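Local coordinates for protein diaminopimelate decarboxylase (Phaeodactylum tricornutum, PDB 7JPJ) that probably catalyses the pyridoxal 5'-phosphate-dependent decarboxylation of diaminopimelate to lysine, and works as a dimer, at residues P148-S152 and T202-S206; G207-W213 and T249-I255. One frame throughout, in Å; residues are numbered along the deposited sequence.

How the interactions relate
Leaving barrel strand 141-147, the chain enters 148-152, and after 49 intervening residues it returns in 202-206, just beyond strand 196-201; interaction 1 closes that loop. Residues 207-213 follow without a break and lead into helix 210-222. Interaction 2 then closes a second, shorter loop of 35 residues at 249-255, where helix 252-270 begins. The two loops therefore run in series, neither nested nor crossing. Their centres lie 15 Å apart, and they touch directly: Gly205 CA packs 3.6 Å from Trp213 CH2. Interaction 1 joins loops after two paired strands, and interaction 2 joins the N-terminal ends of two helices of the same barrel domain.

Interaction 1 (P148-S152 and T202-S206); sequences PGVGS and THIGS
The pyrrolidine ring of Pro148, puckered rather than truly flat, is met along its CG-CD side: CG lies 3.6 Å from Thr202 OG1, and CD lies 3.9 Å from Ile204 CG2. His203 ND1 is hydrogen-bonded to Gly237 N, which links 202-206 to the loop after the next barrel strand, 232-234. Ile204 carries most of the meeting. With chi1 at 61°, CG1 stands between the backbone N and the carbonyl carbon and CG2 beside the backbone N, which aims the two branches at different neighbours. The CG2 branch sits by Pro148 and comes to 3.4 Å from Val150 O, while CD1 at the end of the other branch is 3.8 Å from Val150 CG1, the two side chains crossing at about a right angle. Farther along, Ser152 CB approaches Ser206 OG at 3.6 Å. Ser152 OG is 3.7 Å from Ile204 O, too long for a hydrogen bond, whereas Ser152 N is bonded to Asn166 OD1. The segments run within 18° of each other end to end, and their backbones come close at Gly151 and Ile204, with CA atoms 5.2 Å apart. Val216 of helix 210-222 also touches Ile204. These loops follow paired parallel strands 141-147 and 196-201 at the C-terminal mouth of the TIM barrel, with the Ser206 side chain about 9 Å from the bound D-lysine. Since the segments exchange neither hydrogen bonds nor salt bridges, their mutual hold rests on van der Waals packing centred on one branched isoleucine.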
ATOM      1  N   PRO A 148      14.616 -19.425  15.166  1.00 33.31           N
ATOM      2  CA  PRO A 148      14.707 -20.488  16.181  1.00 35.90           C
ATOM      3  C   PRO A 148      14.007 -21.782  15.805  1.00 38.71           C
ATOM      4  O   PRO A 148      14.070 -22.741  16.582  1.00 41.25           O
ATOM      5  CB  PRO A 148      14.037 -19.854  17.414  1.00 36.60           C
ATOM      6  CG  PRO A 148      13.977 -18.384  17.125  1.00 33.91           C
ATOM      7  CD  PRO A 148      13.838 -18.273  15.643  1.00 32.58           C
ATOM      8  N   GLY A 149      13.353 -21.849  14.649  1.00 38.62           N
ATOM      9  CA  GLY A 149      12.583 -23.012  14.273  1.00 41.57           C
ATOM     10  C   GLY A 149      11.122 -22.943  14.650  1.00 43.64           C
ATOM     11  O   GLY A 149      10.379 -23.891  14.371  1.00 46.50           O
ATOM     12  N   VAL A 150      10.686 -21.852  15.277  1.00 42.55           N
ATOM     13  CA  VAL A 150       9.299 -21.686  15.683  1.00 44.65           C
ATOM     14  C   VAL A 150       8.948 -20.213  15.532  1.00 42.22           C
ATOM     15  O   VAL A 150       9.824 -19.344  15.558  1.00 39.34           O
ATOM     16  CB  VAL A 150       9.073 -22.194  17.128  1.00 47.45           C
ATOM     17  CG1 VAL A 150       9.726 -21.260  18.138  1.00 45.60           C
ATOM     18  CG2 VAL A 150       7.593 -22.379  17.416  1.00 50.65           C
ATOM     19  N   GLY A 151       7.660 -19.936  15.349  1.00 43.65           N
ATOM     20  CA  GLY A 151       7.221 -18.570  15.154  1.00 41.78           C
ATOM     21  C   GLY A 151       6.178 -18.130  16.158  1.00 43.78           C
ATOM     22  O   GLY A 151       6.201 -18.552  17.316  1.00 45.63           O
ATOM     23  N   SER A 152       5.307 -17.227  15.738  1.00 43.68           N
ATOM     24  CA  SER A 152       4.232 -16.712  16.615  1.00 45.77           C
ATOM     25  C   SER A 152       3.069 -17.704  16.646  1.00 49.98           C
ATOM     26  O   SER A 152       2.409 -17.864  15.617  1.00 51.10           O
ATOM     27  CB  SER A 152       3.821 -15.371  16.104  1.00 44.45           C
ATOM     28  OG  SER A 152       4.896 -14.455  16.189  1.00 40.81           O
ATOM     29  N   THR A 202      16.750 -12.228  17.772  1.00 23.99           N
ATOM     30  CA  THR A 202      15.567 -13.046  17.566  1.00 25.61           C
ATOM     31  C   THR A 202      14.355 -12.129  17.466  1.00 25.47           C
ATOM     32  O   THR A 202      14.396 -10.966  17.876  1.00 23.74           O
ATOM     33  CB  THR A 202      15.382 -14.060  18.706  1.00 26.31           C
ATOM     34  OG1 THR A 202      14.426 -15.052  18.320  1.00 27.95           O
ATOM     35  CG2 THR A 202      14.875 -13.361  19.949  1.00 25.39           C
ATOM     36  N   HIS A 203      13.270 -12.658  16.906  1.00 28.63           N
ATOM     37  CA  HIS A 203      12.049 -11.879  16.739  1.00 27.84           C
ATOM     38  C   HIS A 203      10.859 -12.802  16.510  1.00 28.78           C
ATOM     39  O   HIS A 203      10.379 -12.933  15.380  1.00 28.61           O
ATOM     40  CB  HIS A 203      12.196 -10.895  15.574  1.00 26.20           C
ATOM     41  CG  HIS A 203      11.034  -9.963  15.411  1.00 25.12           C
ATOM     42  ND1 HIS A 203      10.762  -8.946  16.301  1.00 23.95           N
ATOM     43  CD2 HIS A 203      10.075  -9.892  14.457  1.00 24.50           C
ATOM     44  CE1 HIS A 203       9.686  -8.291  15.905  1.00 22.83           C
ATOM     45  NE2 HIS A 203       9.249  -8.846  14.788  1.00 23.26           N
ATOM     46  N   ILE A 204      10.384 -13.452  17.571  1.00 28.78           N
ATOM     47  CA  ILE A 204       9.273 -14.391  17.457  1.00 29.46           C
ATOM     48  C   ILE A 204       8.268 -14.162  18.580  1.00 29.47           C
ATOM     49  O   ILE A 204       7.406 -15.010  18.831  1.00 30.06           O
ATOM     50  CB  ILE A 204       9.769 -15.850  17.471  1.00 30.30           C
ATOM     51  CG1 ILE A 204      10.478 -16.156  18.792  1.00 30.23           C
ATOM     52  CG2 ILE A 204      10.671 -16.129  16.279  1.00 30.37           C
ATOM     53  CD1 ILE A 204      10.566 -17.633  19.109  1.00 30.96           C
ATOM     54  N   GLY A 205       8.369 -13.023  19.260  1.00 28.77           N
ATOM     55  CA  GLY A 205       7.457 -12.731  20.356  1.00 28.88           C
ATOM     56  C   GLY A 205       6.143 -12.139  19.863  1.00 28.78           C
ATOM     57  O   GLY A 205       6.099 -11.388  18.889  1.00 27.78           O
ATOM     58  N   SER A 206       5.063 -12.485  20.561  1.00 30.35           N
ATOM     59  CA  SER A 206       3.732 -12.004  20.214  1.00 30.01           C
ATOM     60  C   SER A 206       2.817 -12.174  21.418  1.00 30.70           C
ATOM     61  O   SER A 206       3.114 -12.933  22.345  1.00 31.43           O
ATOM     62  CB  SER A 206       3.161 -12.744  18.999  1.00 30.05           C
ATOM     63  OG  SER A 206       2.814 -14.078  19.335  1.00 31.12           O
TER

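Interaction 2 (G207-W213 and T249-I255); sequences GSDPEIW and TTDLQKI
Polar contact between the segments comes down to one hydroxyl pair: Ser208 OG and Thr250 OG1 are hydrogen-bonded at 3.1 Å, and Thr250 OG1 is also bonded to Lys240 N, in the D-lysine pocket. Apolar contact centres on Ile255. At chi1 70° its CG2 is directed to Pro210, 3.9 Å from Pro210 CG, and its CG1 carries CD1 over the Trp213 indole as a CH-pi contact, 3.5 Å from the five-membered ring centroid and almost on the ring normal. Pro210 CB also lies 3.4 Å from Lys254 O. Within 207-213, Trp213 NE1 donates to Gly207 O at 3.0 Å; the acceptor lies in the indole plane, though the donor stands 57° out of the carbonyl plane. This bond, with Tyr239 stacked on the indole, probably helps to fix the ring's rotation. A leucine in place of Trp213 would probably leave Gly207 O without this donor and Ile255 CD1 without its aromatic face. Asp209 and Asp251 are N-caps, accepting from Glu211 N and, weakly, Gln253 N. Two capped helix starts in contact, following neighbouring strands 196-201 and 232-234, fit the outer helical layer of a TIM barrel.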
ATOM      1  N   GLY A 207       1.697 -11.457  21.389  1.00 30.17           N
ATOM      2  CA  GLY A 207       0.733 -11.552  22.464  1.00 30.79           C
ATOM      3  C   GLY A 207       1.187 -10.848  23.736  1.00 30.48           C
ATOM      4  O   GLY A 207       2.201 -10.149  23.783  1.00 29.64           O
ATOM      5  N   SER A 208       0.398 -11.060  24.792  1.00 30.98           N
ATOM      6  CA  SER A 208       0.628 -10.441  26.092  1.00 30.73           C
ATOM      7  C   SER A 208       0.691 -11.482  27.203  1.00 31.64           C
ATOM      8  O   SER A 208       0.414 -11.177  28.366  1.00 31.78           O
ATOM      9  CB  SER A 208      -0.453  -9.407  26.400  1.00 30.40           C
ATOM     10  OG  SER A 208      -0.715  -8.591  25.272  1.00 29.67           O
ATOM     11  N   ASP A 209       1.036 -12.720  26.860  1.00 32.41           N
ATOM     12  CA  ASP A 209       1.169 -13.770  27.859  1.00 33.16           C
ATOM     13  C   ASP A 209       2.588 -13.770  28.404  1.00 32.51           C
ATOM     14  O   ASP A 209       3.534 -13.978  27.633  1.00 32.14           O
ATOM     15  CB  ASP A 209       0.847 -15.127  27.265  1.00 34.06           C
ATOM     16  CG  ASP A 209       0.986 -16.256  28.280  1.00 34.87           C
ATOM     17  OD1 ASP A 209       1.032 -15.972  29.497  1.00 34.82           O
ATOM     18  OD2 ASP A 209       1.038 -17.431  27.860  1.00 35.72           O
ATOM     19  N   PRO A 210       2.785 -13.544  29.704  1.00 31.16           N
ATOM     20  CA  PRO A 210       4.150 -13.578  30.248  1.00 30.47           C
ATOM     21  C   PRO A 210       4.829 -14.925  30.077  1.00 31.04           C
ATOM     22  O   PRO A 210       6.051 -14.972  29.886  1.00 29.82           O
ATOM     23  CB  PRO A 210       3.944 -13.226  31.729  1.00 32.01           C
ATOM     24  CG  PRO A 210       2.633 -12.508  31.773  1.00 32.64           C
ATOM     25  CD  PRO A 210       1.790 -13.147  30.715  1.00 32.91           C
ATOM     26  N   GLU A 211       4.074 -16.025  30.132  1.00 35.61           N
ATOM     27  CA  GLU A 211       4.667 -17.349  29.992  1.00 36.22           C
ATOM     28  C   GLU A 211       5.046 -17.678  28.552  1.00 36.19           C
ATOM     29  O   GLU A 211       5.843 -18.598  28.331  1.00 36.32           O
ATOM     30  CB  GLU A 211       3.709 -18.412  30.544  1.00 38.39           C
ATOM     31  CG  GLU A 211       4.327 -19.783  30.895  1.00 40.00           C
ATOM     32  CD  GLU A 211       5.584 -19.746  31.774  1.00 40.06           C
ATOM     33  OE1 GLU A 211       6.150 -20.837  32.014  1.00 41.35           O
ATOM     34  OE2 GLU A 211       5.987 -18.671  32.273  1.00 38.83           O
ATOM     35  N   ILE A 212       4.501 -16.957  27.570  1.00 32.83           N
ATOM     36  CA  ILE A 212       4.964 -17.121  26.196  1.00 31.93           C
ATOM     37  C   ILE A 212       6.276 -16.376  25.987  1.00 30.59           C
ATOM     38  O   ILE A 212       7.195 -16.881  25.332  1.00 30.48           O
ATOM     39  CB  ILE A 212       3.878 -16.656  25.205  1.00 31.91           C
ATOM     40  CG1 ILE A 212       2.688 -17.620  25.213  1.00 33.48           C
ATOM     41  CG2 ILE A 212       4.451 -16.512  23.794  1.00 31.13           C
ATOM     42  CD1 ILE A 212       3.072 -19.084  25.134  1.00 34.71           C
ATOM     43  N   TRP A 213       6.389 -15.175  26.560  1.00 30.32           N
ATOM     44  CA  TRP A 213       7.603 -14.383  26.400  1.00 29.28           C
ATOM     45  C   TRP A 213       8.786 -15.013  27.120  1.00 29.11           C
ATOM     46  O   TRP A 213       9.927 -14.885  26.662  1.00 28.54           O
ATOM     47  CB  TRP A 213       7.367 -12.958  26.897  1.00 28.50           C
ATOM     48  CG  TRP A 213       6.541 -12.156  25.948  1.00 28.56           C
ATOM     49  CD1 TRP A 213       5.187 -11.981  25.984  1.00 29.03           C
ATOM     50  CD2 TRP A 213       7.009 -11.437  24.802  1.00 27.99           C
ATOM     51  NE1 TRP A 213       4.785 -11.191  24.933  1.00 28.67           N
ATOM     52  CE2 TRP A 213       5.885 -10.844  24.193  1.00 28.10           C
ATOM     53  CE3 TRP A 213       8.270 -11.235  24.233  1.00 27.27           C
ATOM     54  CZ2 TRP A 213       5.985 -10.060  23.046  1.00 27.48           C
ATOM     55  CZ3 TRP A 213       8.367 -10.457  23.094  1.00 26.94           C
ATOM     56  CH2 TRP A 213       7.231  -9.881  22.511  1.00 26.99           C
ATOM     57  N   THR A 249      -3.544  -4.425  25.622  1.00 24.25           N
ATOM     58  CA  THR A 249      -2.187  -3.949  25.388  1.00 24.45           C
ATOM     59  C   THR A 249      -1.224  -4.723  26.279  1.00 25.25           C
ATOM     60  O   THR A 249      -1.523  -4.993  27.445  1.00 26.01           O
ATOM     61  CB  THR A 249      -2.088  -2.446  25.675  1.00 24.92           C
ATOM     62  OG1 THR A 249      -2.858  -1.721  24.708  1.00 24.47           O
ATOM     63  CG2 THR A 249      -0.644  -1.966  25.624  1.00 25.21           C
ATOM     64  N   THR A 250      -0.073  -5.091  25.720  1.00 23.35           N
ATOM     65  CA  THR A 250       0.914  -5.848  26.477  1.00 24.23           C
ATOM     66  C   THR A 250       1.390  -5.054  27.688  1.00 25.27           C
ATOM     67  O   THR A 250       1.741  -3.876  27.576  1.00 25.22           O
ATOM     68  CB  THR A 250       2.105  -6.207  25.587  1.00 23.83           C
ATOM     69  OG1 THR A 250       1.641  -6.840  24.389  1.00 22.64           O
ATOM     70  CG2 THR A 250       3.046  -7.150  26.319  1.00 24.88           C
ATOM     71  N   ASP A 251       1.391  -5.701  28.850  1.00 22.97           N
ATOM     72  CA  ASP A 251       1.942  -5.119  30.070  1.00 23.94           C
ATOM     73  C   ASP A 251       3.427  -5.461  30.125  1.00 24.45           C
ATOM     74  O   ASP A 251       3.796  -6.610  30.394  1.00 25.33           O
ATOM     75  CB  ASP A 251       1.204  -5.638  31.301  1.00 24.70           C
ATOM     76  CG  ASP A 251       1.394  -4.748  32.520  1.00 25.38           C
ATOM     77  OD1 ASP A 251       2.395  -4.000  32.573  1.00 25.19           O
ATOM     78  OD2 ASP A 251       0.539  -4.795  33.430  1.00 25.97           O
ATOM     79  N   LEU A 252       4.278  -4.464  29.870  1.00 23.48           N
ATOM     80  CA  LEU A 252       5.715  -4.714  29.804  1.00 23.56           C
ATOM     81  C   LEU A 252       6.285  -5.138  31.152  1.00 24.70           C
ATOM     82  O   LEU A 252       7.300  -5.842  31.197  1.00 25.05           O
ATOM     83  CB  LEU A 252       6.440  -3.471  29.289  1.00 22.86           C
ATOM     84  CG  LEU A 252       6.068  -3.037  27.873  1.00 21.85           C
ATOM     85  CD1 LEU A 252       6.994  -1.934  27.386  1.00 21.17           C
ATOM     86  CD2 LEU A 252       6.100  -4.228  26.930  1.00 21.26           C
ATOM     87  N   GLN A 253       5.657  -4.725  32.254  1.00 22.05           N
ATOM     88  CA  GLN A 253       6.139  -5.146  33.564  1.00 22.97           C
ATOM     89  C   GLN A 253       5.795  -6.605  33.838  1.00 24.37           C
ATOM     90  O   GLN A 253       6.578  -7.323  34.472  1.00 25.28           O
ATOM     91  CB  GLN A 253       5.560  -4.243  34.653  1.00 23.94           C
ATOM     92  CG  GLN A 253       5.951  -2.781  34.522  1.00 23.77           C
ATOM     93  CD  GLN A 253       7.445  -2.563  34.660  1.00 23.47           C
ATOM     94  OE1 GLN A 253       8.128  -3.281  35.393  1.00 23.94           O
ATOM     95  NE2 GLN A 253       7.964  -1.563  33.954  1.00 22.81           N
ATOM     96  N   LYS A 254       4.637  -7.066  33.363  1.00 24.28           N
ATOM     97  CA  LYS A 254       4.209  -8.432  33.652  1.00 25.53           C
ATOM     98  C   LYS A 254       4.964  -9.453  32.812  1.00 25.90           C
ATOM     99  O   LYS A 254       5.332 -10.519  33.317  1.00 26.98           O
ATOM    100  CB  LYS A 254       2.700  -8.566  33.436  1.00 24.66           C
ATOM    101  CG  LYS A 254       1.881  -7.917  34.530  1.00 24.94           C
ATOM    102  CD  LYS A 254       0.392  -7.999  34.259  1.00 25.08           C
ATOM    103  CE  LYS A 254      -0.391  -7.459  35.447  1.00 26.99           C
ATOM    104  NZ  LYS A 254       0.223  -6.200  35.960  1.00 26.87           N
ATOM    105  N   ILE A 255       5.198  -9.160  31.531  1.00 27.42           N
ATOM    106  CA  ILE A 255       5.952 -10.090  30.696  1.00 27.57           C
ATOM    107  C   ILE A 255       7.454  -9.884  30.826  1.00 27.82           C
ATOM    108  O   ILE A 255       8.231 -10.765  30.440  1.00 28.16           O
ATOM    109  CB  ILE A 255       5.548  -9.978  29.216  1.00 25.78           C
ATOM    110  CG1 ILE A 255       6.042  -8.657  28.628  1.00 24.85           C
ATOM    111  CG2 ILE A 255       4.037 -10.117  29.060  1.00 24.52           C
ATOM    112  CD1 ILE A 255       6.215  -8.682  27.130  1.00 23.43           C
TER